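Local atomic coordinates of putative methylthioribose-1-phosphate isomerase (Pyrococcus horikoshii OT3, PDB entry 6A34), a protein that probably catalyses the interconversion of 5-methylthioribose 1-phosphate and 5-methylthioribulose 1-phosphate, a step of the methionine salvage pathway. Residues V17-K22 against Y73-K78; K91-L96 against R112-V117; T326-L331 against P343-N348; I284-K289 against K351-N356. All blocks are in the same frame, centred on the assembly; numbering follows the deposited sequence.

In the fold
All four contacts are partly buried, away from the middle of the chain. Interactions 1 and 2 lie in the helical N-terminal part and touch through Y73 CG and A92 CB, 4.1 Å apart. Helix 59-76 serves the first and helix 82-97, next in the chain, the second. Interactions 3 and 4 share the last helix, 345-354, with centres about 13 Å apart. Their chemistry differs with place. Interaction 1 has a buried tyrosine bonded to a glutamate nearer the surface. Interaction 2 lays a lysine chain over a tyrosine ring. Interactions 3 and 4 rest on phenylalanine rings, one meeting backbone oxygens and a leucine, the other a methionine and an isoleucine.

Interaction 1. Residues V17-K22 against Y73-K78; sequences VEYKNK and YAETSK
Y19 and K22 of the N-terminal beta hairpin meet E75 at the end of helix 59-76. Strand 17-20 is an outer strand of a three-stranded antiparallel sheet, and N21 and K22 form the turn into strand 23-27. Y19 leaves the strand toward the helix; with CG anti to the backbone N (chi1 -176°) its ring lies so that OH reaches E75. The hydroxyl donates a hydrogen bond from Y19 OH to E75 OE1 at 2.6 Å. OE1 lies at the ring edge, near the ring plane. The bond uses the anti side of the carboxylate and runs 27° out of its plane. A water also donates to E75 OE1, at 2.6 Å, and accepts from K22 N at 2.9 Å. The same oxygen is therefore tied to both strand and turn. K22 crosses the glutamate with its aliphatic part, CE coming to 3.3 Å from E75 O. Its amino group makes no salt bridge with E75: K22 NZ and E75 OE1 are 5.7 Å apart. Y19 also packs on A71 and L72 of the helix, and its carbonyl accepts from Y137 OH. N21 and K22 both have left-handed helical backbone angles, as is typical of a tight two-residue beta-hairpin turn.

Interaction 2. Residues K91-L96 against R112-V117; sequences KAYEIL and RIKKLV
The Y93 ring has the side chain of K114 over one face, with CG above the ring. K114 CB approaches the ring's CE1 atom at 3.9 Å and its CD1 atom at 4.0 Å, so the touch falls on one flank of the ring rather than its centre. At the edge, the hydroxyl of Y93 is hydrogen-bonded to K97 NZ and N111 OD1, which help to fix the ring. The tyrosine and lysine side chains cross at about a right angle.

K114 first runs with CG anti to its backbone N (chi1 165°), then bends at chi2 (75°). The bend carries the chain across the ring. K114 NZ ends 5.1 Å from the ring centroid, 22° off the normal. At this length the cation-pi attraction is weak at most. The stronger partner of the amino group is E90, one turn before E94 on the tyrosine's own helix, which forms a salt bridge through OE2. E94 is more distant, its OE1 lying 6.3 Å from K114 NZ. The contact is thus mostly aliphatic chain against aromatic ring, with the charge drawn to a neighbouring carboxylate.

The two segments run roughly antiparallel, their CA atoms nearest at Y93 and K114, 7.5 Å apart. Next to K114 on the same helix, I113 and V117 pack on F89 of helix 82-97. A92 and L96 turn to L70 of helix 59-76, and R112 forms salt bridges with E135 and E142 of helix 125-157. The pair thus joins two neighbouring members of the N-terminal helical bundle.

Interaction 3. Residues T326-L331 against P343-N348; sequences TPHKYL and PPFKRN
H328 is the first residue of this segment to touch F345. It follows T326, the end of strand 323-326, and P327, and it opens a short 3-10 turn. H328 CB meets F345 CD2 at 3.9 Å, while H328 O comes obliquely to F345 CE2 at 3.5 Å. This carbonyl also accepts from L331 N at 2.8 Å, which closes the turn, and H328 N is held by D254 OD1. K329 and Y330 point away. L331 turns back toward the helix, with its CB 3.7 Å from F345 CZ. L331 O lies at the edge of the ring, in its plane, 3.6 Å from CZ. F345 has CG anti to the carbonyl carbon (chi1 -65°), which sends the ring to H328 and L331. P343 N stands 3.6 Å above one face of the F345 ring, offset toward the rim. P344 follows a cis peptide bond and occupies the N-cap position. With F345 cut back to an alanine, L331 CB and H328 CB would probably lose their aromatic partner, and a gap is likely to open between the 3-10 turn and the helix. F345 thus joins the start of helix 345-354 to the link between strands 323-326 and 333-336, and through L331 to strands 255-258 and 275-278.

Interaction 4. Residues I284-K289 against K351-N356; sequences IDMELK and KLFEVN
F353 takes part in a Met-aromatic contact with M286 and packs against I284. The side chains of I284 and M286 each run alongside that of F353, pointing the other way. The sulfur of M286 approaches the ring obliquely: SD is 4.8 Å from the F353 centroid, 26° off the ring normal. A bend at chi2 (72°) brings the sulfur to the ring. The position of its methyl group is doubtful. I284 reaches the far part of the ring. Its CG2 and CD1 lie 3.9 Å and 4.0 Å from F353 CE1, and the approach is again oblique for CG2. A serine in place of F353 would probably deprive I284 and M286 of their aromatic partner and leave L349 to hold more of the contact between this helix and the segment 284-289. L349, one turn earlier on that helix, also touches both residues. I284 also packs on I249 of strand 248-250, the neighbour of 284-285 in a small mixed sheet. M286 is the second residue of a type I beta turn from D285 to L288. D285 makes an Asx turn there, E287 N donating to D285 OD1 at 3.2 Å from above the carboxylate plane.

Interaction 1. Residues V17-K22 against Y73-K78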
loop_
_atom_site.group_PDB
_atom_site.type_symbol
_atom_site.label_atom_id
_atom_site.label_comp_id
_atom_site.label_asym_id
_atom_site.label_seq_id
_atom_site.Cartn_x
_atom_site.Cartn_y
_atom_site.Cartn_z
ATOM N N VAL A 17 14.040 -18.923 17.076
ATOM C CA VAL A 17 15.204 -19.773 16.964
ATOM C C VAL A 17 15.499 -20.281 18.378
ATOM O O VAL A 17 15.549 -19.445 19.320
ATOM C CB VAL A 17 16.435 -19.017 16.418
ATOM C CG1 VAL A 17 17.613 -19.946 16.181
ATOM C CG2 VAL A 17 16.137 -18.246 15.151
ATOM N N GLU A 18 15.755 -21.596 18.494
ATOM C CA GLU A 18 16.032 -22.313 19.773
ATOM C C GLU A 18 17.171 -23.330 19.524
ATOM O O GLU A 18 17.354 -23.844 18.391
ATOM C CB GLU A 18 14.759 -23.028 20.242
ATOM C CG GLU A 18 14.394 -22.877 21.710
ATOM C CD GLU A 18 12.944 -23.299 21.947
ATOM O OE1 GLU A 18 12.593 -24.403 21.467
ATOM O OE2 GLU A 18 12.132 -22.499 22.520
ATOM N N TYR A 19 17.962 -23.609 20.567
ATOM C CA TYR A 19 18.985 -24.669 20.508
ATOM C C TYR A 19 18.744 -25.663 21.644
ATOM O O TYR A 19 18.694 -25.261 22.800
ATOM C CB TYR A 19 20.397 -24.096 20.577
ATOM C CG TYR A 19 21.488 -25.119 20.424
ATOM C CD1 TYR A 19 21.704 -25.744 19.208
ATOM C CD2 TYR A 19 22.318 -25.455 21.481
ATOM C CE1 TYR A 19 22.688 -26.699 19.051
ATOM C CE2 TYR A 19 23.338 -26.384 21.332
ATOM C CZ TYR A 19 23.519 -27.009 20.114
ATOM O OH TYR A 19 24.506 -27.928 19.947
ATOM N N LYS A 20 18.589 -26.943 21.279
ATOM C CA LYS A 20 18.162 -28.009 22.203
ATOM C C LYS A 20 18.646 -29.340 21.622
ATOM O O LYS A 20 18.544 -29.535 20.428
ATOM C CB LYS A 20 16.631 -27.935 22.337
ATOM C CG LYS A 20 15.982 -28.862 23.355
ATOM C CD LYS A 20 14.449 -28.724 23.451
ATOM C CE LYS A 20 13.662 -29.168 22.223
ATOM N NZ LYS A 20 13.037 -28.035 21.489
ATOM N N ASN A 21 19.186 -30.246 22.441
ATOM C CA ASN A 21 19.538 -31.613 21.944
ATOM C C ASN A 21 20.395 -31.579 20.661
ATOM O O ASN A 21 20.095 -32.297 19.690
ATOM C CB ASN A 21 18.300 -32.425 21.558
ATOM C CG ASN A 21 17.219 -32.382 22.606
ATOM O OD1 ASN A 21 16.084 -31.988 22.308
ATOM N ND2 ASN A 21 17.575 -32.762 23.824
ATOM N N LYS A 22 21.420 -30.722 20.626
ATOM C CA LYS A 22 22.349 -30.647 19.487
ATOM C C LYS A 22 21.609 -30.333 18.185
ATOM O O LYS A 22 22.056 -30.710 17.113
ATOM C CB LYS A 22 23.119 -31.964 19.338
ATOM C CG LYS A 22 23.805 -32.452 20.608
ATOM C CD LYS A 22 24.768 -33.584 20.326
ATOM C CE LYS A 22 25.825 -33.767 21.394
ATOM N NZ LYS A 22 25.349 -34.641 22.489
ATOM N N TYR A 73 28.257 -26.801 16.089
ATOM C CA TYR A 73 29.560 -27.258 15.687
ATOM C C TYR A 73 30.310 -27.817 16.902
ATOM O O TYR A 73 30.930 -28.881 16.818
ATOM C CB TYR A 73 30.396 -26.161 15.030
ATOM C CG TYR A 73 31.804 -26.636 14.837
ATOM C CD1 TYR A 73 32.112 -27.578 13.860
ATOM C CD2 TYR A 73 32.804 -26.221 15.700
ATOM C CE1 TYR A 73 33.397 -28.096 13.739
ATOM C CE2 TYR A 73 34.090 -26.727 15.591
ATOM C CZ TYR A 73 34.386 -27.667 14.613
ATOM O OH TYR A 73 35.662 -28.126 14.539
ATOM N N ALA A 74 30.278 -27.081 18.018
ATOM C CA ALA A 74 31.042 -27.444 19.209
ATOM C C ALA A 74 30.594 -28.813 19.767
ATOM O O ALA A 74 31.426 -29.623 20.168
ATOM C CB ALA A 74 30.909 -26.349 20.242
ATOM N N GLU A 75 29.282 -29.078 19.784
ATOM C CA GLU A 75 28.717 -30.300 20.382
ATOM C C GLU A 75 28.750 -31.510 19.421
ATOM O O GLU A 75 28.466 -32.612 19.826
ATOM C CB GLU A 75 27.304 -29.990 20.885
ATOM C CG GLU A 75 27.332 -29.032 22.070
ATOM C CD GLU A 75 26.050 -28.940 22.871
ATOM O OE1 GLU A 75 24.960 -28.965 22.256
ATOM O OE2 GLU A 75 26.148 -28.863 24.115
ATOM N N THR A 76 29.135 -31.284 18.167
ATOM C CA THR A 76 28.923 -32.190 17.016
ATOM C C THR A 76 30.275 -32.540 16.377
ATOM O O THR A 76 30.390 -33.564 15.726
ATOM C CB THR A 76 27.909 -31.517 16.074
ATOM O OG1 THR A 76 26.653 -32.176 16.253
ATOM C CG2 THR A 76 28.277 -31.480 14.614
ATOM N N SER A 77 31.287 -31.679 16.563
ATOM C CA SER A 77 32.609 -31.839 15.950
ATOM C C SER A 77 33.178 -33.214 16.313
ATOM O O SER A 77 33.208 -33.588 17.481
ATOM C CB SER A 77 33.563 -30.770 16.386
ATOM O OG SER A 77 34.861 -31.001 15.851
ATOM N N LYS A 78 33.693 -33.896 15.294
ATOM C CA LYS A 78 34.334 -35.173 15.420
ATOM C C LYS A 78 35.833 -35.006 15.687
ATOM O O LYS A 78 36.541 -35.992 15.646
ATOM C CB LYS A 78 34.091 -35.972 14.139
ATOM C CG LYS A 78 32.624 -36.245 13.816
ATOM C CD LYS A 78 31.994 -37.294 14.703
ATOM C CE LYS A 78 30.476 -37.294 14.684
ATOM N NZ LYS A 78 29.906 -36.787 15.960
HETATM O O HOH W 1 22.500 -29.428 23.039
#

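Interaction 2. Residues K91-L96 against R112-V117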
loop_
_atom_site.group_PDB
_atom_site.type_symbol
_atom_site.label_atom_id
_atom_site.label_comp_id
_atom_site.label_asym_id
_atom_site.label_seq_id
_atom_site.Cartn_x
_atom_site.Cartn_y
_atom_site.Cartn_z
ATOM N N LYS A 91 36.450 -23.006 9.962
ATOM C CA LYS A 91 35.660 -23.329 8.775
ATOM C C LYS A 91 34.176 -23.009 9.016
ATOM O O LYS A 91 33.513 -22.423 8.158
ATOM C CB LYS A 91 35.786 -24.795 8.373
ATOM C CG LYS A 91 36.974 -25.113 7.476
ATOM C CD LYS A 91 37.130 -26.608 7.196
ATOM C CE LYS A 91 38.301 -26.921 6.283
ATOM N NZ LYS A 91 39.559 -26.312 6.783
ATOM N N ALA A 92 33.661 -23.388 10.192
ATOM C CA ALA A 92 32.263 -23.229 10.493
ATOM C C ALA A 92 31.912 -21.731 10.625
ATOM O O ALA A 92 30.855 -21.299 10.185
ATOM C CB ALA A 92 31.925 -24.028 11.728
ATOM N N TYR A 93 32.807 -20.955 11.233
ATOM C CA TYR A 93 32.668 -19.511 11.345
ATOM C C TYR A 93 32.491 -18.876 9.961
ATOM O O TYR A 93 31.598 -18.058 9.778
ATOM C CB TYR A 93 33.877 -18.916 12.061
ATOM C CG TYR A 93 34.058 -17.429 11.908
ATOM C CD1 TYR A 93 33.405 -16.539 12.744
ATOM C CD2 TYR A 93 34.893 -16.908 10.925
ATOM C CE1 TYR A 93 33.577 -15.167 12.620
ATOM C CE2 TYR A 93 35.054 -15.538 10.769
ATOM C CZ TYR A 93 34.401 -14.662 11.625
ATOM O OH TYR A 93 34.581 -13.312 11.500
ATOM N N GLU A 94 33.340 -19.284 9.014
ATOM C CA GLU A 94 33.355 -18.776 7.645
ATOM C C GLU A 94 32.086 -19.173 6.886
ATOM O O GLU A 94 31.528 -18.354 6.172
ATOM C CB GLU A 94 34.578 -19.281 6.873
ATOM C CG GLU A 94 35.854 -18.546 7.229
ATOM C CD GLU A 94 35.849 -17.072 6.858
ATOM O OE1 GLU A 94 36.189 -16.244 7.737
ATOM O OE2 GLU A 94 35.502 -16.754 5.690
ATOM N N ILE A 95 31.665 -20.430 7.000
ATOM C CA ILE A 95 30.450 -20.878 6.341
ATOM C C ILE A 95 29.264 -20.000 6.782
ATOM O O ILE A 95 28.433 -19.582 5.975
ATOM C CB ILE A 95 30.228 -22.376 6.606
ATOM C CG1 ILE A 95 31.240 -23.223 5.823
ATOM C CG2 ILE A 95 28.797 -22.784 6.295
ATOM C CD1 ILE A 95 31.133 -24.740 6.039
ATOM N N LEU A 96 29.200 -19.673 8.071
ATOM C CA LEU A 96 28.062 -18.978 8.617
ATOM C C LEU A 96 28.158 -17.470 8.322
ATOM O O LEU A 96 27.116 -16.778 8.160
ATOM C CB LEU A 96 27.997 -19.286 10.116
ATOM C CG LEU A 96 27.622 -20.732 10.446
ATOM C CD1 LEU A 96 28.005 -21.106 11.865
ATOM C CD2 LEU A 96 26.139 -20.953 10.206
ATOM N N ARG A 112 31.699 -12.223 18.195
ATOM C CA ARG A 112 31.653 -12.305 19.656
ATOM C C ARG A 112 32.141 -13.690 20.133
ATOM O O ARG A 112 32.837 -13.788 21.143
ATOM C CB ARG A 112 30.217 -12.066 20.120
ATOM C CG ARG A 112 30.011 -12.137 21.625
ATOM C CD ARG A 112 28.607 -11.703 22.021
ATOM N NE ARG A 112 28.292 -12.028 23.409
ATOM C CZ ARG A 112 27.210 -11.613 24.015
ATOM N NH1 ARG A 112 26.305 -10.952 23.309
ATOM N NH2 ARG A 112 27.030 -11.841 25.307
ATOM N N ILE A 113 31.761 -14.749 19.403
ATOM C CA ILE A 113 32.124 -16.117 19.780
ATOM C C ILE A 113 33.573 -16.422 19.361
ATOM O O ILE A 113 34.372 -16.843 20.186
ATOM C CB ILE A 113 31.112 -17.102 19.197
ATOM C CG1 ILE A 113 29.741 -16.844 19.829
ATOM C CG2 ILE A 113 31.610 -18.535 19.373
ATOM C CD1 ILE A 113 28.671 -17.790 19.365
ATOM N N LYS A 114 33.873 -16.234 18.078
ATOM C CA LYS A 114 35.227 -16.211 17.520
ATOM C C LYS A 114 36.220 -15.564 18.511
ATOM O O LYS A 114 37.209 -16.193 18.885
ATOM C CB LYS A 114 35.167 -15.492 16.170
ATOM C CG LYS A 114 36.488 -15.041 15.569
ATOM C CD LYS A 114 37.309 -16.155 14.976
ATOM C CE LYS A 114 38.183 -15.683 13.829
ATOM N NZ LYS A 114 38.999 -16.801 13.299
ATOM N N LYS A 115 35.935 -14.332 18.956
ATOM C CA LYS A 115 36.848 -13.564 19.795
ATOM C C LYS A 115 36.988 -14.239 21.165
ATOM O O LYS A 115 38.068 -14.284 21.721
ATOM C CB LYS A 115 36.369 -12.117 19.995
ATOM C CG LYS A 115 37.458 -11.056 20.167
ATOM C CD LYS A 115 38.846 -11.608 20.520
ATOM C CE LYS A 115 39.988 -10.627 20.352
ATOM N NZ LYS A 115 40.429 -10.090 21.662
ATOM N N LEU A 116 35.886 -14.735 21.729
ATOM C CA LEU A 116 35.923 -15.472 23.022
ATOM C C LEU A 116 36.819 -16.725 22.911
ATOM O O LEU A 116 37.566 -17.015 23.818
ATOM C CB LEU A 116 34.494 -15.849 23.413
ATOM C CG LEU A 116 34.334 -16.559 24.746
ATOM C CD1 LEU A 116 34.494 -15.570 25.887
ATOM C CD2 LEU A 116 32.990 -17.264 24.822
ATOM N N VAL A 117 36.748 -17.432 21.781
ATOM C CA VAL A 117 37.463 -18.684 21.563
ATOM C C VAL A 117 38.977 -18.435 21.430
ATOM O O VAL A 117 39.751 -19.183 22.019
ATOM C CB VAL A 117 36.922 -19.404 20.319
ATOM C CG1 VAL A 117 37.847 -20.516 19.869
ATOM C CG2 VAL A 117 35.516 -19.911 20.544
#

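Interaction 3. Residues T326-L331 against P343-N348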
loop_
_atom_site.group_PDB
_atom_site.type_symbol
_atom_site.label_atom_id
_atom_site.label_comp_id
_atom_site.label_asym_id
_atom_site.label_seq_id
_atom_site.Cartn_x
_atom_site.Cartn_y
_atom_site.Cartn_z
ATOM N N THR A 326 12.780 8.955 8.831
ATOM C CA THR A 326 11.848 9.784 9.514
ATOM C C THR A 326 12.627 10.787 10.364
ATOM O O THR A 326 13.404 10.349 11.229
ATOM C CB THR A 326 10.938 8.899 10.388
ATOM O OG1 THR A 326 10.147 8.059 9.529
ATOM C CG2 THR A 326 10.070 9.723 11.318
ATOM N N PRO A 327 12.489 12.120 10.129
ATOM C CA PRO A 327 13.121 13.140 10.971
ATOM C C PRO A 327 12.631 13.051 12.434
ATOM O O PRO A 327 11.432 12.763 12.678
ATOM C CB PRO A 327 12.716 14.483 10.319
ATOM C CG PRO A 327 12.393 14.123 8.858
ATOM C CD PRO A 327 11.784 12.735 8.985
ATOM N N HIS A 328 13.550 13.307 13.388
ATOM C CA HIS A 328 13.328 13.077 14.826
ATOM C C HIS A 328 12.152 13.887 15.373
ATOM O O HIS A 328 11.536 13.450 16.304
ATOM C CB HIS A 328 14.591 13.342 15.653
ATOM C CG HIS A 328 15.098 14.736 15.538
ATOM N ND1 HIS A 328 14.591 15.782 16.315
ATOM C CD2 HIS A 328 16.046 15.257 14.733
ATOM C CE1 HIS A 328 15.206 16.904 15.961
ATOM N NE2 HIS A 328 16.108 16.601 14.984
ATOM N N LYS A 329 11.843 15.037 14.776
ATOM C CA LYS A 329 10.836 15.939 15.284
ATOM C C LYS A 329 9.417 15.334 15.288
ATOM O O LYS A 329 8.513 15.795 16.052
ATOM C CB LYS A 329 10.862 17.242 14.477
ATOM C CG LYS A 329 10.377 17.139 13.038
ATOM C CD LYS A 329 10.181 18.501 12.375
ATOM C CE LYS A 329 9.653 18.412 10.961
ATOM N NZ LYS A 329 9.152 19.715 10.472
ATOM N N TYR A 330 9.190 14.328 14.448
ATOM C CA TYR A 330 7.945 13.590 14.410
ATOM C C TYR A 330 7.817 12.614 15.592
ATOM O O TYR A 330 6.719 12.092 15.825
ATOM C CB TYR A 330 7.847 12.851 13.062
ATOM C CG TYR A 330 7.750 13.765 11.865
ATOM C CD1 TYR A 330 6.575 14.435 11.608
ATOM C CD2 TYR A 330 8.789 13.960 10.982
ATOM C CE1 TYR A 330 6.444 15.324 10.562
ATOM C CE2 TYR A 330 8.663 14.811 9.886
ATOM C CZ TYR A 330 7.483 15.503 9.678
ATOM O OH TYR A 330 7.291 16.389 8.645
ATOM N N LEU A 331 8.907 12.351 16.337
ATOM C CA LEU A 331 8.866 11.349 17.437
ATOM C C LEU A 331 8.365 11.993 18.732
ATOM O O LEU A 331 8.862 13.009 19.158
ATOM C CB LEU A 331 10.242 10.737 17.677
ATOM C CG LEU A 331 10.704 9.698 16.668
ATOM C CD1 LEU A 331 12.203 9.448 16.791
ATOM C CD2 LEU A 331 9.951 8.397 16.862
ATOM N N PRO A 343 12.405 14.045 23.840
ATOM C CA PRO A 343 13.129 15.160 23.224
ATOM C C PRO A 343 13.783 15.984 24.338
ATOM O O PRO A 343 13.254 16.026 25.427
ATOM C CB PRO A 343 12.072 15.974 22.473
ATOM C CG PRO A 343 10.797 15.131 22.512
ATOM C CD PRO A 343 10.958 14.111 23.619
ATOM N N PRO A 344 14.936 16.612 24.100
ATOM C CA PRO A 344 15.656 16.641 22.834
ATOM C C PRO A 344 16.492 15.365 22.713
ATOM O O PRO A 344 17.193 15.006 23.663
ATOM C CB PRO A 344 16.517 17.910 22.892
ATOM C CG PRO A 344 16.631 18.201 24.383
ATOM C CD PRO A 344 15.355 17.680 25.012
ATOM N N PHE A 345 16.357 14.665 21.578
ATOM C CA PHE A 345 16.865 13.304 21.448
ATOM C C PHE A 345 18.393 13.281 21.447
ATOM O O PHE A 345 18.978 12.367 22.023
ATOM C CB PHE A 345 16.299 12.590 20.217
ATOM C CG PHE A 345 14.813 12.378 20.313
ATOM C CD1 PHE A 345 14.284 11.565 21.288
ATOM C CD2 PHE A 345 13.947 13.074 19.494
ATOM C CE1 PHE A 345 12.919 11.428 21.420
ATOM C CE2 PHE A 345 12.583 12.932 19.621
ATOM C CZ PHE A 345 12.072 12.111 20.586
ATOM N N LYS A 346 19.015 14.249 20.775
ATOM C CA LYS A 346 20.475 14.298 20.645
ATOM C C LYS A 346 21.108 14.168 22.043
ATOM O O LYS A 346 21.865 13.218 22.315
ATOM C CB LYS A 346 20.863 15.584 19.910
ATOM C CG LYS A 346 22.336 15.737 19.574
ATOM C CD LYS A 346 22.607 16.921 18.637
ATOM C CE LYS A 346 24.079 17.132 18.321
ATOM N NZ LYS A 346 24.755 15.869 17.929
ATOM N N ARG A 347 20.717 15.090 22.930
ATOM C CA ARG A 347 21.213 15.203 24.284
ATOM C C ARG A 347 20.844 13.966 25.099
ATOM O O ARG A 347 21.683 13.441 25.803
ATOM C CB ARG A 347 20.602 16.452 24.926
ATOM C CG ARG A 347 20.976 16.679 26.383
ATOM C CD ARG A 347 20.524 18.044 26.871
ATOM N NE ARG A 347 19.250 17.959 27.556
ATOM C CZ ARG A 347 18.287 18.878 27.495
ATOM N NH1 ARG A 347 18.471 20.017 26.834
ATOM N NH2 ARG A 347 17.114 18.605 28.050
ATOM N N ASN A 348 19.575 13.534 25.027
ATOM C CA ASN A 348 19.108 12.446 25.886
ATOM C C ASN A 348 19.639 11.102 25.402
ATOM O O ASN A 348 19.809 10.222 26.241
ATOM C CB ASN A 348 17.597 12.442 26.105
ATOM C CG ASN A 348 17.185 13.602 26.984
ATOM O OD1 ASN A 348 17.895 13.914 27.932
ATOM N ND2 ASN A 348 16.105 14.288 26.639
#

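Interaction 4. Residues I284-K289 against K351-N356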
loop_
_atom_site.group_PDB
_atom_site.type_symbol
_atom_site.label_atom_id
_atom_site.label_comp_id
_atom_site.label_asym_id
_atom_site.label_seq_id
_atom_site.Cartn_x
_atom_site.Cartn_y
_atom_site.Cartn_z
ATOM N N ILE A 284 20.861 1.884 17.886
ATOM C CA ILE A 284 21.221 3.273 17.826
ATOM C C ILE A 284 22.680 3.363 17.377
ATOM O O ILE A 284 23.574 2.907 18.071
ATOM C CB ILE A 284 20.976 3.969 19.174
ATOM C CG1 ILE A 284 19.544 3.767 19.657
ATOM C CG2 ILE A 284 21.342 5.441 19.118
ATOM C CD1 ILE A 284 19.364 4.073 21.115
ATOM N N ASP A 285 22.875 3.967 16.203
ATOM C CA ASP A 285 24.158 4.198 15.591
ATOM C C ASP A 285 24.558 5.648 15.870
ATOM O O ASP A 285 24.181 6.562 15.131
ATOM C CB ASP A 285 24.091 3.882 14.093
ATOM C CG ASP A 285 25.392 4.006 13.325
ATOM O OD1 ASP A 285 26.425 4.308 13.950
ATOM O OD2 ASP A 285 25.346 3.808 12.092
ATOM N N MET A 286 25.366 5.826 16.923
ATOM C CA MET A 286 25.781 7.134 17.411
ATOM C C MET A 286 26.919 7.707 16.543
ATOM O O MET A 286 27.263 8.876 16.675
ATOM C CB MET A 286 26.199 7.048 18.885
ATOM C CG MET A 286 25.661 8.202 19.697
ATOM S SD MET A 286 23.866 8.086 19.988
ATOM C CE MET A 286 23.874 7.979 21.772
ATOM N N GLU A 287 27.452 6.900 15.616
ATOM C CA GLU A 287 28.462 7.353 14.642
ATOM C C GLU A 287 27.866 8.344 13.634
ATOM O O GLU A 287 28.575 9.253 13.200
ATOM C CB GLU A 287 29.057 6.184 13.847
ATOM C CG GLU A 287 30.517 5.920 14.150
ATOM C CD GLU A 287 30.754 5.267 15.498
ATOM O OE1 GLU A 287 30.510 5.930 16.534
ATOM O OE2 GLU A 287 31.159 4.087 15.504
ATOM N N LEU A 288 26.611 8.125 13.203
ATOM C CA LEU A 288 25.960 9.003 12.202
ATOM C C LEU A 288 25.214 10.131 12.927
ATOM O O LEU A 288 24.524 9.884 13.901
ATOM C CB LEU A 288 24.994 8.191 11.331
ATOM C CG LEU A 288 25.559 6.971 10.600
ATOM C CD1 LEU A 288 24.477 6.334 9.741
ATOM C CD2 LEU A 288 26.755 7.322 9.719
ATOM N N LYS A 289 25.334 11.361 12.422
ATOM C CA LYS A 289 24.822 12.542 13.102
ATOM C C LYS A 289 23.332 12.738 12.777
ATOM O O LYS A 289 22.578 13.218 13.609
ATOM C CB LYS A 289 25.605 13.789 12.687
ATOM C CG LYS A 289 27.045 13.872 13.194
ATOM C CD LYS A 289 27.783 15.109 12.659
ATOM C CE LYS A 289 29.303 15.032 12.731
ATOM N NZ LYS A 289 29.991 15.571 11.524
ATOM N N LYS A 351 23.298 10.959 26.726
ATOM C CA LYS A 351 23.174 10.639 28.146
ATOM C C LYS A 351 22.994 9.131 28.298
ATOM O O LYS A 351 23.769 8.479 28.966
ATOM C CB LYS A 351 21.992 11.339 28.823
ATOM C CG LYS A 351 22.277 12.733 29.369
ATOM C CD LYS A 351 21.089 13.342 30.100
ATOM C CE LYS A 351 21.104 14.857 30.108
ATOM N NZ LYS A 351 19.896 15.408 30.766
ATOM N N LEU A 352 21.965 8.591 27.647
ATOM C CA LEU A 352 21.593 7.190 27.808
ATOM C C LEU A 352 22.813 6.284 27.623
ATOM O O LEU A 352 22.920 5.259 28.293
ATOM C CB LEU A 352 20.513 6.835 26.782
ATOM C CG LEU A 352 19.892 5.450 26.931
ATOM C CD1 LEU A 352 19.176 5.325 28.264
ATOM C CD2 LEU A 352 18.937 5.185 25.784
ATOM N N PHE A 353 23.697 6.658 26.689
ATOM C CA PHE A 353 24.840 5.841 26.317
ATOM C C PHE A 353 25.937 5.897 27.391
ATOM O O PHE A 353 26.607 4.889 27.631
ATOM C CB PHE A 353 25.351 6.230 24.927
ATOM C CG PHE A 353 24.900 5.264 23.861
ATOM C CD1 PHE A 353 23.595 5.287 23.388
ATOM C CD2 PHE A 353 25.757 4.284 23.384
ATOM C CE1 PHE A 353 23.172 4.380 22.429
ATOM C CE2 PHE A 353 25.335 3.379 22.423
ATOM C CZ PHE A 353 24.041 3.422 21.954
ATOM N N GLU A 354 26.112 7.058 28.029
ATOM C CA GLU A 354 27.112 7.237 29.088
ATOM C C GLU A 354 26.704 6.444 30.339
ATOM O O GLU A 354 27.566 5.840 30.970
ATOM C CB GLU A 354 27.346 8.725 29.376
ATOM C CG GLU A 354 28.466 9.325 28.527
ATOM C CD GLU A 354 28.256 10.756 28.046
ATOM O OE1 GLU A 354 27.805 11.599 28.860
ATOM O OE2 GLU A 354 28.536 11.030 26.853
ATOM N N VAL A 355 25.402 6.409 30.662
ATOM C CA VAL A 355 24.915 5.786 31.911
ATOM C C VAL A 355 24.504 4.315 31.694
ATOM O O VAL A 355 24.054 3.688 32.659
ATOM C CB VAL A 355 23.776 6.595 32.579
ATOM C CG1 VAL A 355 24.160 8.054 32.801
ATOM C CG2 VAL A 355 22.449 6.496 31.835
ATOM N N ASN A 356 24.656 3.761 30.475
ATOM C CA ASN A 356 24.363 2.312 30.192
ATOM C C ASN A 356 25.503 1.707 29.357
ATOM O O ASN A 356 25.253 0.981 28.387
ATOM C CB ASN A 356 23.017 2.082 29.479
ATOM C CG ASN A 356 21.793 2.256 30.360
ATOM O OD1 ASN A 356 21.059 3.233 30.218
ATOM N ND2 ASN A 356 21.546 1.311 31.258
#